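Local coordinates for putative glycoside hydrolase (Bacteroides ovatus, PDB 4ONZ), which is a putative glycoside hydrolase of the beta-fructosidase clan, probably with the five-bladed beta-propeller fold known for that clan, at residues A[102-114]-A[149-162]. Sequence-based numbering, arbitrary orientation. Where two conformers were deposited one is given.
Sequences VLFPAEDNFKDQD and ATSRDLKNWTKHGL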
loop_
_atom_site.group_PDB
_atom_site.type_symbol
_atom_site.label_atom_id
_atom_site.label_comp_id
_atom_site.label_asym_id
_atom_site.label_seq_id
_atom_site.Cartn_x
_atom_site.Cartn_y
_atom_site.Cartn_z
ATOM N N VAL A 102 -8.947 -13.507 3.545
ATOM C CA VAL A 102 -8.626 -14.052 2.219
ATOM C C VAL A 102 -7.144 -14.318 1.966
ATOM O O VAL A 102 -6.802 -14.907 0.940
ATOM C CB VAL A 102 -9.215 -13.177 1.084
ATOM C CG1 VAL A 102 -10.734 -13.160 1.182
ATOM C CG2 VAL A 102 -8.650 -11.762 1.126
ATOM N N LEU A 103 -6.265 -13.862 2.862
ATOM C CA LEU A 103 -4.828 -14.162 2.771
ATOM C C LEU A 103 -4.344 -14.279 4.204
ATOM O O LEU A 103 -4.511 -13.356 5.004
ATOM C CB LEU A 103 -4.023 -13.095 2.016
ATOM C CG LEU A 103 -2.538 -13.435 1.803
ATOM C CD1 LEU A 103 -2.366 -14.657 0.926
ATOM C CD2 LEU A 103 -1.777 -12.278 1.185
ATOM N N PHE A 104 -3.757 -15.422 4.518
ATOM C CA PHE A 104 -3.345 -15.730 5.874
ATOM C C PHE A 104 -2.312 -16.840 5.896
ATOM O O PHE A 104 -2.165 -17.562 4.908
ATOM C CB PHE A 104 -4.590 -16.153 6.663
ATOM C CG PHE A 104 -5.459 -17.162 5.941
ATOM C CD1 PHE A 104 -5.233 -18.533 6.076
ATOM C CD2 PHE A 104 -6.515 -16.743 5.139
ATOM C CE1 PHE A 104 -6.027 -19.461 5.412
ATOM C CE2 PHE A 104 -7.320 -17.669 4.475
ATOM C CZ PHE A 104 -7.076 -19.029 4.612
ATOM N N PRO A 105 -1.582 -16.980 7.018
ATOM C CA PRO A 105 -0.663 -18.111 7.076
ATOM C C PRO A 105 -1.480 -19.403 7.025
ATOM O O PRO A 105 -2.510 -19.499 7.687
ATOM C CB PRO A 105 0.075 -17.943 8.410
ATOM C CG PRO A 105 -0.513 -16.773 9.093
ATOM C CD PRO A 105 -1.454 -16.066 8.164
ATOM N N ALA A 106 -1.040 -20.355 6.206
ATOM C CA ALA A 106 -1.779 -21.592 5.989
ATOM C C ALA A 106 -0.867 -22.806 5.852
ATOM O O ALA A 106 0.350 -22.703 5.996
ATOM C CB ALA A 106 -2.654 -21.436 4.745
ATOM N N GLU A 107 -1.478 -23.969 5.621
ATOM C CA GLU A 107 -0.739 -25.209 5.435
ATOM C C GLU A 107 -0.302 -25.269 3.979
ATOM O O GLU A 107 -0.897 -25.963 3.160
ATOM C CB GLU A 107 -1.590 -26.415 5.847
ATOM C CG GLU A 107 -1.779 -26.459 7.359
ATOM C CD GLU A 107 -2.517 -27.690 7.856
ATOM O OE1 GLU A 107 -3.458 -28.153 7.177
ATOM O OE2 GLU A 107 -2.164 -28.188 8.948
ATOM N N ASP A 108 0.745 -24.512 3.679
ATOM C CA ASP A 108 1.256 -24.380 2.325
ATOM C C ASP A 108 2.781 -24.400 2.353
ATOM O O ASP A 108 3.378 -24.674 3.399
ATOM C CB ASP A 108 0.704 -23.082 1.701
ATOM C CG ASP A 108 1.093 -21.828 2.482
ATOM O OD1 ASP A 108 2.151 -21.832 3.161
ATOM O OD2 ASP A 108 0.344 -20.817 2.388
ATOM N N ASN A 109 3.412 -24.075 1.227
ATOM C CA ASN A 109 4.878 -24.099 1.128
ATOM C C ASN A 109 5.556 -22.761 1.395
ATOM O O ASN A 109 6.666 -22.532 0.932
ATOM C CB ASN A 109 5.279 -24.637 -0.254
ATOM C CG ASN A 109 4.819 -26.070 -0.470
ATOM O OD1 ASN A 109 4.588 -26.813 0.487
ATOM N ND2 ASN A 109 4.694 -26.470 -1.733
ATOM N N PHE A 110 4.900 -21.891 2.163
ATOM C CA PHE A 110 5.433 -20.563 2.465
ATOM C C PHE A 110 5.451 -20.286 3.970
ATOM O O PHE A 110 5.474 -19.132 4.405
ATOM C CB PHE A 110 4.592 -19.518 1.713
ATOM C CG PHE A 110 4.521 -19.781 0.240
ATOM C CD1 PHE A 110 5.564 -19.406 -0.588
ATOM C CD2 PHE A 110 3.443 -20.467 -0.307
ATOM C CE1 PHE A 110 5.521 -19.677 -1.950
ATOM C CE2 PHE A 110 3.393 -20.740 -1.665
ATOM C CZ PHE A 110 4.435 -20.342 -2.487
ATOM N N LYS A 111 5.493 -21.352 4.764
ATOM C CA LYS A 111 5.473 -21.215 6.216
ATOM C C LYS A 111 6.726 -20.513 6.725
ATOM O O LYS A 111 6.677 -19.788 7.712
ATOM C CB LYS A 111 5.322 -22.587 6.896
ATOM C CG LYS A 111 4.078 -23.355 6.483
ATOM C CD LYS A 111 3.872 -24.575 7.363
ATOM C CE LYS A 111 2.797 -25.487 6.825
ATOM N NZ LYS A 111 3.260 -26.226 5.623
ATOM N N ASP A 112 7.848 -20.734 6.050
ATOM C CA ASP A 112 9.099 -20.091 6.441
ATOM C C ASP A 112 9.007 -18.565 6.358
ATOM O O ASP A 112 9.700 -17.867 7.092
ATOM C CB ASP A 112 10.281 -20.594 5.587
ATOM C CG ASP A 112 10.083 -20.357 4.095
ATOM O OD1 ASP A 112 8.979 -20.646 3.579
ATOM O OD2 ASP A 112 11.035 -19.886 3.435
ATOM N N GLN A 113 8.124 -18.071 5.487
ATOM C CA GLN A 113 7.960 -16.636 5.215
ATOM C C GLN A 113 6.929 -15.916 6.071
ATOM O O GLN A 113 7.178 -14.780 6.487
ATOM C CB GLN A 113 7.614 -16.454 3.730
ATOM C CG GLN A 113 8.766 -16.901 2.841
ATOM C CD GLN A 113 8.392 -17.162 1.397
ATOM O OE1 GLN A 113 7.401 -16.646 0.875
ATOM N NE2 GLN A 113 9.205 -17.976 0.734
ATOM N N ASP A 114 5.786 -16.559 6.336
ATOM C CA ASP A 114 4.692 -15.904 7.064
ATOM C C ASP A 114 4.204 -16.567 8.363
ATOM O O ASP A 114 3.233 -16.106 8.953
ATOM C CB ASP A 114 3.520 -15.619 6.116
ATOM C CG ASP A 114 2.924 -16.881 5.506
ATOM O OD1 ASP A 114 3.119 -17.976 6.078
ATOM O OD2 ASP A 114 2.228 -16.765 4.466
ATOM N N ALA A 149 1.353 -12.248 -4.115
ATOM C CA ALA A 149 0.221 -13.168 -4.260
ATOM C C ALA A 149 -0.591 -12.705 -5.464
ATOM O O ALA A 149 -0.572 -11.520 -5.801
ATOM C CB ALA A 149 -0.667 -13.176 -3.012
ATOM N N THR A 150 -1.263 -13.630 -6.142
ATOM C CA THR A 150 -2.111 -13.273 -7.276
ATOM C C THR A 150 -3.507 -13.849 -7.091
ATOM O O THR A 150 -3.725 -14.791 -6.319
ATOM C CB THR A 150 -1.544 -13.744 -8.640
ATOM O OG1 THR A 150 -1.383 -15.169 -8.642
ATOM C CG2 THR A 150 -0.191 -13.085 -8.933
ATOM N N SER A 151 -4.453 -13.249 -7.794
ATOM C CA SER A 151 -5.833 -13.680 -7.767
ATOM C C SER A 151 -6.570 -13.150 -8.979
ATOM O O SER A 151 -6.193 -12.133 -9.555
ATOM C CB SER A 151 -6.527 -13.163 -6.505
ATOM O OG SER A 151 -7.861 -13.636 -6.440
ATOM N N ARG A 152 -7.620 -13.860 -9.368
ATOM C CA ARG A 152 -8.501 -13.394 -10.424
ATOM C C ARG A 152 -9.855 -12.960 -9.886
ATOM O O ARG A 152 -10.536 -12.162 -10.527
ATOM C CB ARG A 152 -8.643 -14.442 -11.529
ATOM C CG ARG A 152 -7.420 -14.457 -12.418
ATOM C CD ARG A 152 -7.600 -15.282 -13.680
ATOM N NE ARG A 152 -6.656 -14.785 -14.670
ATOM C CZ ARG A 152 -6.891 -13.760 -15.497
ATOM N NH1 ARG A 152 -8.060 -13.122 -15.498
ATOM N NH2 ARG A 152 -5.944 -13.375 -16.340
ATOM N N ASP A 153 -10.245 -13.472 -8.718
ATOM C CA ASP A 153 -11.540 -13.128 -8.116
ATOM C C ASP A 153 -11.452 -12.287 -6.843
ATOM O O ASP A 153 -12.486 -11.900 -6.299
ATOM C CB ASP A 153 -12.382 -14.392 -7.862
ATOM C CG ASP A 153 -11.780 -15.321 -6.807
ATOM O OD1 ASP A 153 -10.739 -15.000 -6.187
ATOM O OD2 ASP A 153 -12.373 -16.398 -6.591
ATOM N N LEU A 154 -10.229 -12.024 -6.373
ATOM C CA LEU A 154 -9.950 -11.221 -5.162
ATOM C C LEU A 154 -10.242 -11.901 -3.813
ATOM O O LEU A 154 -9.978 -11.324 -2.752
ATOM C CB LEU A 154 -10.643 -9.853 -5.230
ATOM C CG LEU A 154 -10.219 -8.980 -6.417
ATOM C CD1 LEU A 154 -11.090 -7.744 -6.526
ATOM C CD2 LEU A 154 -8.750 -8.597 -6.288
ATOM N N LYS A 155 -10.781 -13.113 -3.856
ATOM C CA LYS A 155 -11.093 -13.892 -2.657
ATOM C C LYS A 155 -10.153 -15.087 -2.513
ATOM O O LYS A 155 -9.801 -15.474 -1.400
ATOM C CB LYS A 155 -12.551 -14.360 -2.720
ATOM C CG LYS A 155 -13.551 -13.216 -2.786
ATOM C CD LYS A 155 -14.948 -13.718 -3.127
ATOM C CE LYS A 155 -15.945 -12.575 -3.188
ATOM N NZ LYS A 155 -17.288 -13.068 -3.592
ATOM N N ASN A 156 -9.772 -15.672 -3.652
ATOM C CA ASN A 156 -8.857 -16.801 -3.669
ATOM C C ASN A 156 -7.491 -16.342 -4.174
ATOM O O ASN A 156 -7.299 -16.081 -5.356
ATOM C CB ASN A 156 -9.455 -17.929 -4.495
ATOM C CG ASN A 156 -10.718 -18.478 -3.863
ATOM O OD1 ASN A 156 -10.675 -19.060 -2.779
ATOM N ND2 ASN A 156 -11.850 -18.284 -4.526
ATOM N N TRP A 157 -6.558 -16.207 -3.230
ATOM C CA TRP A 157 -5.187 -15.731 -3.500
ATOM C C TRP A 157 -4.187 -16.862 -3.531
ATOM O O TRP A 157 -4.240 -17.753 -2.692
ATOM C CB TRP A 157 -4.753 -14.690 -2.448
ATOM C CG TRP A 157 -5.552 -13.446 -2.586
ATOM C CD1 TRP A 157 -6.740 -13.167 -1.994
ATOM C CD2 TRP A 157 -5.248 -12.333 -3.429
ATOM N NE1 TRP A 157 -7.205 -11.942 -2.415
ATOM C CE2 TRP A 157 -6.297 -11.404 -3.288
ATOM C CE3 TRP A 157 -4.184 -12.029 -4.287
ATOM C CZ2 TRP A 157 -6.329 -10.202 -3.989
ATOM C CZ3 TRP A 157 -4.208 -10.824 -4.977
ATOM C CH2 TRP A 157 -5.267 -9.924 -4.820
ATOM N N THR A 158 -3.276 -16.818 -4.500
ATOM C CA THR A 158 -2.217 -17.808 -4.630
ATOM C C THR A 158 -0.898 -17.123 -4.271
ATOM O O THR A 158 -0.550 -16.127 -4.888
ATOM C CB THR A 158 -2.135 -18.336 -6.081
ATOM O OG1 THR A 158 -3.396 -18.894 -6.453
ATOM C CG2 THR A 158 -1.048 -19.395 -6.231
ATOM N N LYS A 159 -0.187 -17.627 -3.260
ATOM C CA LYS A 159 1.110 -17.046 -2.871
ATOM C C LYS A 159 2.134 -17.486 -3.896
ATOM O O LYS A 159 2.045 -18.588 -4.413
ATOM C CB LYS A 159 1.546 -17.518 -1.478
ATOM C CG LYS A 159 0.622 -17.062 -0.353
ATOM C CD LYS A 159 0.997 -17.676 0.982
ATOM C CE LYS A 159 -0.062 -17.415 2.047
ATOM N NZ LYS A 159 0.253 -18.091 3.331
ATOM N N HIS A 160 3.085 -16.623 -4.211
ATOM C CA HIS A 160 4.161 -16.974 -5.136
ATOM C C HIS A 160 5.547 -16.823 -4.508
ATOM O O HIS A 160 6.552 -17.036 -5.174
ATOM C CB HIS A 160 4.053 -16.158 -6.413
ATOM C CG HIS A 160 2.852 -16.498 -7.224
ATOM N ND1 HIS A 160 2.819 -17.572 -8.089
ATOM C CD2 HIS A 160 1.635 -15.914 -7.300
ATOM C CE1 HIS A 160 1.627 -17.642 -8.651
ATOM N NE2 HIS A 160 0.893 -16.645 -8.193
ATOM N N GLY A 161 5.588 -16.497 -3.222
ATOM C CA GLY A 161 6.843 -16.383 -2.493
ATOM C C GLY A 161 7.352 -14.958 -2.422
ATOM O O GLY A 161 6.608 -14.014 -2.640
ATOM N N LEU A 162 8.633 -14.804 -2.119
ATOM C CA LEU A 162 9.209 -13.463 -1.960
ATOM C C LEU A 162 9.485 -12.786 -3.289
ATOM O O LEU A 162 9.936 -13.419 -4.231
ATOM C CB LEU A 162 10.507 -13.538 -1.155
ATOM C CG LEU A 162 10.345 -14.179 0.219
ATOM C CD1 LEU A 162 11.684 -14.182 0.932
ATOM C CD2 LEU A 162 9.284 -13.449 1.034
HETATM O O HOH W 1 -7.000 -17.157 -0.499
HETATM O O HOH W 2 10.208 -17.315 -2.188
#
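Lys159 reaches from strand 158-162 across Phe110 into segment 102-114, and its side chain can be followed atom by atom. Lys159 CB lies over one face of the Phe110 ring, 3.9 Å from the ring centroid and 22° off its normal, a CH-pi contact displaced toward the rim. From there the chain runs extended (chi2 174°) and carries CG past Leu103. CD still borders the Phe110 ring while already nearing Asp108 OD2, and CE lies near the OD2 atoms of both Asp108 and Asp114 as well as 3.8 Å from Leu103 CD1. At the tip, NZ gives three hydrogen bonds. Asp114 OD2 takes one at 2.6 Å from Lys159 NZ, met on its syn side, and Asp108 OD2 another at 2.9 Å from the same NZ through its syn lone pair; both are salt bridges. The third goes to Phe104 O, with NZ 40° above the carbonyl plane. Two carboxylates around one ammonium probably keep it charged. Asp108 is itself held by an Asx turn, OD1 accepting from Phe110 N, which ties the salt bridge to the N-cap of helix 111-114. At the other end, Val102 CG2 touches Trp157 NE1 (3.8 Å). The contact thus links two four-stranded antiparallel sheets: the loop leaving strand 96-97 of one packs on an outermost strand, 158-162, of the next, consistent with neighbouring blades of a beta-propeller.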